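Local atomic coordinates of type 2A phosphatase-associated protein 42 (PDB entry 2V0P), a protein that binds the catalytic subunits of type 2A-like phosphatases, inhibits the phosphatase SIT4 and takes part in negative regulation of the TOR signalling pathway. Residues E220-L223 against F224-E227; S98-L101 against I102-K106. All coordinates share one frame; numbering follows the deposited sequence.

Interaction 1 (E220-L223 against F224-E227); sequences EQNL and FECE. With ZN (zinc ion), chain D.
Gln221 and Glu225, one helical turn apart, join side chains in an i to i+4 pair on helix 199-231, part of the all-helical, TPR-like N-terminal domain of Tap42. NE2 of Gln221 donates to OE1 of Glu225 over 2.7 Å. The acceptor lies only 3° out of the amide plane, and the lone pair used is the anti one, facing away from OE2. Amide and carboxylate are nevertheless turned 56° from each other. The bend at chi2 of Gln221 (69°) folds its amide back toward Glu225, although its CB points away. A water bridges Asn222 and Glu225, hydrogen-bonded to OD1 of Asn222 (2.7 Å) and OE1 of Glu225 (2.9 Å). The i to i+4 backbone bonds of the helix, among them Glu225 N to Gln221 O (2.9 Å), set Gln221 and Glu225 one turn apart. Farther out, Glu220 makes a salt bridge with Lys166, and Gln221 NE2 also gives a weak hydrogen bond to Lys154 O of the second subunit. Asn222 and Cys226 pack against helix 93-120. SG of Cys226 binds a zinc ion at 2.3 Å.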
ATOM      1  N   GLU A 220       5.173   0.955  10.753  1.00 28.92           N
ATOM      2  CA  GLU A 220       4.642   0.259   9.500  1.00 30.76           C
ATOM      3  C   GLU A 220       3.863   1.253   8.628  1.00 33.02           C
ATOM      4  O   GLU A 220       4.108   1.372   7.379  1.00 34.99           O
ATOM      5  CB  GLU A 220       3.770  -0.944   9.888  1.00 33.21           C
ATOM      6  CG  GLU A 220       3.545  -1.928   8.741  1.00 29.60           C
ATOM      7  CD  GLU A 220       2.333  -2.815   8.922  1.00 31.20           C
ATOM      8  OE1 GLU A 220       1.526  -2.623   9.859  1.00 36.02           O
ATOM      9  OE2 GLU A 220       2.172  -3.706   8.096  1.00 41.04           O
ATOM     10  N   GLN A 221       2.966   1.987   9.265  1.00 32.87           N
ATOM     11  CA  GLN A 221       2.095   2.911   8.597  1.00 33.33           C
ATOM     12  C   GLN A 221       2.948   3.989   7.961  1.00 33.61           C
ATOM     13  O   GLN A 221       2.748   4.275   6.836  1.00 33.38           O
ATOM     14  CB  GLN A 221       1.097   3.516   9.543  1.00 36.16           C
ATOM     15  CG  GLN A 221       0.481   4.788   9.065  1.00 37.22           C
ATOM     16  CD  GLN A 221      -0.467   4.575   7.872  1.00 41.51           C
ATOM     17  OE1 GLN A 221      -1.152   3.561   7.782  1.00 45.41           O
ATOM     18  NE2 GLN A 221      -0.506   5.538   6.973  1.00 39.87           N
ATOM     19  N   ASN A 222       3.949   4.509   8.669  1.00 31.14           N
ATOM     20  CA  ASN A 222       4.757   5.566   8.083  1.00 33.32           C
ATOM     21  C   ASN A 222       5.681   5.104   6.932  1.00 31.79           C
ATOM     22  O   ASN A 222       5.933   5.828   6.005  1.00 32.83           O
ATOM     23  CB  ASN A 222       5.526   6.329   9.200  1.00 31.04           C
ATOM     24  CG  ASN A 222       4.610   7.095  10.141  1.00 32.11           C
ATOM     25  OD1 ASN A 222       3.412   7.154   9.964  1.00 43.77           O
ATOM     26  ND2 ASN A 222       5.176   7.639  11.175  1.00 38.88           N
ATOM     27  N   LEU A 223       6.204   3.902   7.010  1.00 31.65           N
ATOM     28  CA  LEU A 223       7.037   3.394   6.001  1.00 31.21           C
ATOM     29  C   LEU A 223       6.189   3.141   4.736  1.00 30.78           C
ATOM     30  O   LEU A 223       6.556   3.567   3.717  1.00 31.88           O
ATOM     31  CB  LEU A 223       7.691   2.098   6.470  1.00 33.02           C
ATOM     32  CG  LEU A 223       8.840   2.337   7.465  1.00 33.38           C
ATOM     33  CD1 LEU A 223       9.552   1.007   7.745  1.00 36.37           C
ATOM     34  CD2 LEU A 223       9.805   3.334   6.914  1.00 34.09           C
ATOM     35  N   PHE A 224       5.030   2.550   4.893  1.00 30.87           N
ATOM     36  CA  PHE A 224       4.127   2.299   3.766  1.00 31.18           C
ATOM     37  C   PHE A 224       3.649   3.590   3.133  1.00 31.83           C
ATOM     38  O   PHE A 224       3.718   3.742   1.906  1.00 33.83           O
ATOM     39  CB  PHE A 224       2.926   1.542   4.232  1.00 32.53           C
ATOM     40  CG  PHE A 224       2.098   1.055   3.086  1.00 29.29           C
ATOM     41  CD1 PHE A 224       2.579   0.051   2.278  1.00 32.16           C
ATOM     42  CD2 PHE A 224       0.884   1.648   2.785  1.00 27.05           C
ATOM     43  CE1 PHE A 224       1.803  -0.433   1.189  1.00 33.21           C
ATOM     44  CE2 PHE A 224       0.118   1.184   1.684  1.00 27.28           C
ATOM     45  CZ  PHE A 224       0.580   0.146   0.926  1.00 31.64           C
ATOM     46  N   GLU A 225       3.167   4.516   3.976  1.00 32.43           N
ATOM     47  CA  GLU A 225       2.720   5.823   3.553  1.00 33.16           C
ATOM     48  C   GLU A 225       3.841   6.535   2.836  1.00 33.61           C
ATOM     49  O   GLU A 225       3.623   7.033   1.711  1.00 30.83           O
ATOM     50  CB  GLU A 225       2.205   6.641   4.724  1.00 35.70           C
ATOM     51  CG  GLU A 225       1.367   7.875   4.368  1.00 37.67           C
ATOM     52  CD  GLU A 225       0.987   8.652   5.621  1.00 37.27           C
ATOM     53  OE1 GLU A 225       0.577   8.015   6.616  1.00 40.02           O
ATOM     54  OE2 GLU A 225       1.100   9.903   5.629  1.00 44.09           O
ATOM     55  N   CYS A 226       5.050   6.525   3.408  1.00 33.22           N
ATOM     56  CA  CYS A 226       6.189   7.133   2.724  1.00 35.30           C
ATOM     57  C   CYS A 226       6.494   6.563   1.314  1.00 36.78           C
ATOM     58  O   CYS A 226       6.683   7.291   0.337  1.00 37.50           O
ATOM     59  CB  CYS A 226       7.428   7.015   3.563  1.00 33.84           C
ATOM     60  SG  CYS A 226       8.749   8.014   2.894  1.00 36.14           S
ATOM     61  N   GLU A 227       6.584   5.251   1.235  1.00 38.74           N
ATOM     62  CA  GLU A 227       6.805   4.605  -0.027  1.00 39.71           C
ATOM     63  C   GLU A 227       5.709   4.946  -1.058  1.00 39.62           C
ATOM     64  O   GLU A 227       6.008   5.198  -2.229  1.00 40.81           O
ATOM     65  CB  GLU A 227       6.913   3.125   0.180  1.00 41.03           C
ATOM     66  CG  GLU A 227       8.176   2.699   0.889  1.00 46.45           C
ATOM     67  CD  GLU A 227       8.187   1.204   1.210  1.00 51.81           C
ATOM     68  OE1 GLU A 227       7.835   0.382   0.327  1.00 53.91           O
ATOM     69  OE2 GLU A 227       8.550   0.859   2.358  1.00 55.81           O
TER
HETATM   70 ZN    ZN D1236      10.445   7.175   4.168  1.00 34.50          ZN
HETATM   71  O   HOH W   1       1.510   8.874   9.243  1.00 42.02           O

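Interaction 2 (S98-L101 against I102-K106); sequences SMKL and IYLKK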
ATOM      1  N   SER A  98       7.651  16.612  -1.043  1.00 30.36           N
ATOM      2  CA  SER A  98       8.959  16.148  -0.607  1.00 31.66           C
ATOM      3  C   SER A  98       9.122  16.301   0.921  1.00 31.43           C
ATOM      4  O   SER A  98       9.594  15.410   1.571  1.00 32.20           O
ATOM      5  CB  SER A  98      10.068  16.898  -1.322  1.00 29.61           C
ATOM      6  OG  SER A  98      10.061  16.628  -2.730  1.00 36.98           O
HETATM    7  N   MSE A  99       8.729  17.450   1.445  1.00 31.50           N
HETATM    8  CA  MSE A  99       8.697  17.721   2.902  1.00 34.48           C
HETATM    9  C   MSE A  99       7.942  16.612   3.665  1.00 33.24           C
HETATM   10  O   MSE A  99       8.398  16.134   4.680  1.00 34.11           O
HETATM   11  CB  MSE A  99       8.070  19.082   3.183  1.00 31.75           C
HETATM   12  CG  MSE A  99       9.039  20.229   3.358  1.00 42.97           C
HETATM   13 SE   MSE A  99      10.527  19.867   4.605  1.00 53.01          SE
HETATM   14  CE  MSE A  99       9.774  18.970   6.068  1.00 53.00           C
ATOM     15  N   LYS A 100       6.796  16.178   3.158  1.00 34.84           N
ATOM     16  CA  LYS A 100       6.072  15.086   3.804  1.00 35.30           C
ATOM     17  C   LYS A 100       6.938  13.855   4.021  1.00 33.51           C
ATOM     18  O   LYS A 100       6.860  13.255   5.064  1.00 35.68           O
ATOM     19  CB  LYS A 100       4.751  14.733   3.090  1.00 35.08           C
ATOM     20  CG  LYS A 100       3.898  13.740   3.902  1.00 38.49           C
ATOM     21  CD  LYS A 100       3.180  14.416   5.056  1.00 40.06           C
ATOM     22  CE  LYS A 100       2.466  13.374   5.896  1.00 41.98           C
ATOM     23  NZ  LYS A 100       2.305  13.872   7.302  1.00 37.81           N
ATOM     24  N   LEU A 101       7.785  13.538   3.067  1.00 32.49           N
ATOM     25  CA  LEU A 101       8.639  12.366   3.128  1.00 32.16           C
ATOM     26  C   LEU A 101       9.669  12.561   4.199  1.00 33.18           C
ATOM     27  O   LEU A 101       9.974  11.642   4.964  1.00 32.53           O
ATOM     28  CB  LEU A 101       9.326  12.124   1.789  1.00 31.51           C
ATOM     29  CG  LEU A 101       8.454  11.912   0.520  1.00 30.97           C
ATOM     30  CD1 LEU A 101       9.315  11.496  -0.547  1.00 25.86           C
ATOM     31  CD2 LEU A 101       7.371  10.926   0.780  1.00 30.80           C
ATOM     32  N   ILE A 102      10.195  13.791   4.267  1.00 31.90           N
ATOM     33  CA  ILE A 102      11.099  14.151   5.349  1.00 33.01           C
ATOM     34  C   ILE A 102      10.452  13.969   6.754  1.00 30.95           C
ATOM     35  O   ILE A 102      11.028  13.309   7.553  1.00 32.93           O
ATOM     36  CB  ILE A 102      11.641  15.557   5.179  1.00 29.41           C
ATOM     37  CG1 ILE A 102      12.705  15.538   4.121  1.00 34.49           C
ATOM     38  CG2 ILE A 102      12.252  16.059   6.565  1.00 35.13           C
ATOM     39  CD1 ILE A 102      12.994  16.910   3.518  1.00 37.84           C
ATOM     40  N   TYR A 103       9.283  14.539   7.009  1.00 30.29           N
ATOM     41  CA  TYR A 103       8.513  14.272   8.180  1.00 33.64           C
ATOM     42  C   TYR A 103       8.351  12.774   8.516  1.00 33.17           C
ATOM     43  O   TYR A 103       8.593  12.375   9.672  1.00 32.73           O
ATOM     44  CB  TYR A 103       7.146  14.971   8.149  1.00 34.46           C
ATOM     45  CG  TYR A 103       7.272  16.493   8.074  1.00 36.59           C
ATOM     46  CD1 TYR A 103       8.288  17.182   8.741  1.00 36.30           C
ATOM     47  CD2 TYR A 103       6.405  17.229   7.273  1.00 39.13           C
ATOM     48  CE1 TYR A 103       8.385  18.606   8.655  1.00 37.48           C
ATOM     49  CE2 TYR A 103       6.515  18.624   7.173  1.00 36.90           C
ATOM     50  CZ  TYR A 103       7.488  19.293   7.832  1.00 38.75           C
ATOM     51  OH  TYR A 103       7.542  20.682   7.673  1.00 39.62           O
ATOM     52  N   LEU A 104       8.028  11.950   7.517  1.00 31.39           N
ATOM     53  CA  LEU A 104       7.764  10.544   7.806  1.00 31.52           C
ATOM     54  C   LEU A 104       9.044   9.851   8.175  1.00 30.59           C
ATOM     55  O   LEU A 104       9.001   8.988   9.012  1.00 30.25           O
ATOM     56  CB  LEU A 104       7.017   9.789   6.669  1.00 30.02           C
ATOM     57  CG  LEU A 104       5.631  10.333   6.382  1.00 32.09           C
ATOM     58  CD1 LEU A 104       5.048   9.767   5.056  1.00 37.00           C
ATOM     59  CD2 LEU A 104       4.681  10.230   7.523  1.00 34.44           C
ATOM     60  N   LYS A 105      10.127  10.237   7.530  1.00 29.23           N
ATOM     61  CA  LYS A 105      11.465   9.751   7.806  1.00 32.72           C
ATOM     62  C   LYS A 105      11.873  10.092   9.256  1.00 32.14           C
ATOM     63  O   LYS A 105      12.280   9.224  10.048  1.00 30.87           O
ATOM     64  CB  LYS A 105      12.451  10.406   6.832  1.00 33.16           C
ATOM     65  CG  LYS A 105      13.846   9.907   6.942  1.00 39.49           C
ATOM     66  CD  LYS A 105      14.655  10.226   5.698  1.00 46.27           C
ATOM     67  CE  LYS A 105      15.768   9.195   5.471  1.00 51.70           C
ATOM     68  NZ  LYS A 105      15.241   7.820   5.127  1.00 54.51           N
ATOM     69  N   LYS A 106      11.721  11.360   9.574  1.00 34.15           N
ATOM     70  CA  LYS A 106      12.014  11.871  10.935  1.00 34.36           C
ATOM     71  C   LYS A 106      11.131  11.249  12.027  1.00 34.70           C
ATOM     72  O   LYS A 106      11.640  10.919  13.070  1.00 35.66           O
ATOM     73  CB  LYS A 106      11.895  13.390  10.952  1.00 36.22           C
ATOM     74  CG  LYS A 106      12.944  14.102  10.151  1.00 40.03           C
ATOM     75  CD  LYS A 106      14.362  13.705  10.560  1.00 48.11           C
ATOM     76  CE  LYS A 106      15.332  14.849  10.286  1.00 52.12           C
ATOM     77  NZ  LYS A 106      16.732  14.361  10.096  1.00 56.12           N
TER
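SE of Met99, present as selenomethionine, approaches the Tyr103 ring obliquely, an i to i+4 Met-aromatic contact on the surface of helix 93-120. It lies 5.0 Å from the centroid of the Tyr103 ring and 30° off the ring normal; the terminal CE is modelled over one face of the ring, but too close to be relied on. The bend at chi2 (-49°) turns SE of Met99 forward along the helix, toward Tyr103. Ile102 flanks the same chain, its CD1 4.0 Å from SE of Met99. Replacing Tyr103 by an alanine would take away the ring that SE of Met99 approaches and would probably leave the end of that side chain freer to turn. Around the helix, Lys100 crosses Leu104, CE of the lysine 4.2 Å from CD2 of the leucine. Backbone bonds set this spacing, Tyr103 N reaching Met99 O at 3.0 Å and Lys105 N reaching Leu101 O at 2.9 Å. NZ of Lys100 is bonded to the carbonyl oxygens of Ser84 and Arg86, tying the helix to the preceding loop, and Tyr103 also touches Arg86. Lys100, Leu101 and Leu104 face helix 199-231, which packs alongside.

In the fold
Each interaction is a run of successive helical turns, and the two helices that carry them, 199-231 and 93-120, pack together, with the contact centres about 11 Å apart. Interaction 1 is largely buried and polar, its amide and carboxylate side chains lying partly against the second subunit. Interaction 2 is a surface contact, mostly apolar, and no other chain of the assembly touches its segments. They meet directly: Leu104 CD1 comes within 3.6 Å of Cys226 N, and Leu101 CD2 within 3.7 Å of Cys226 O. Lys100 CE lies 3.7 Å from Glu225 OE2, so the aliphatic end of that lysine packs on the carboxylate whose other oxygen takes the Gln221 bond.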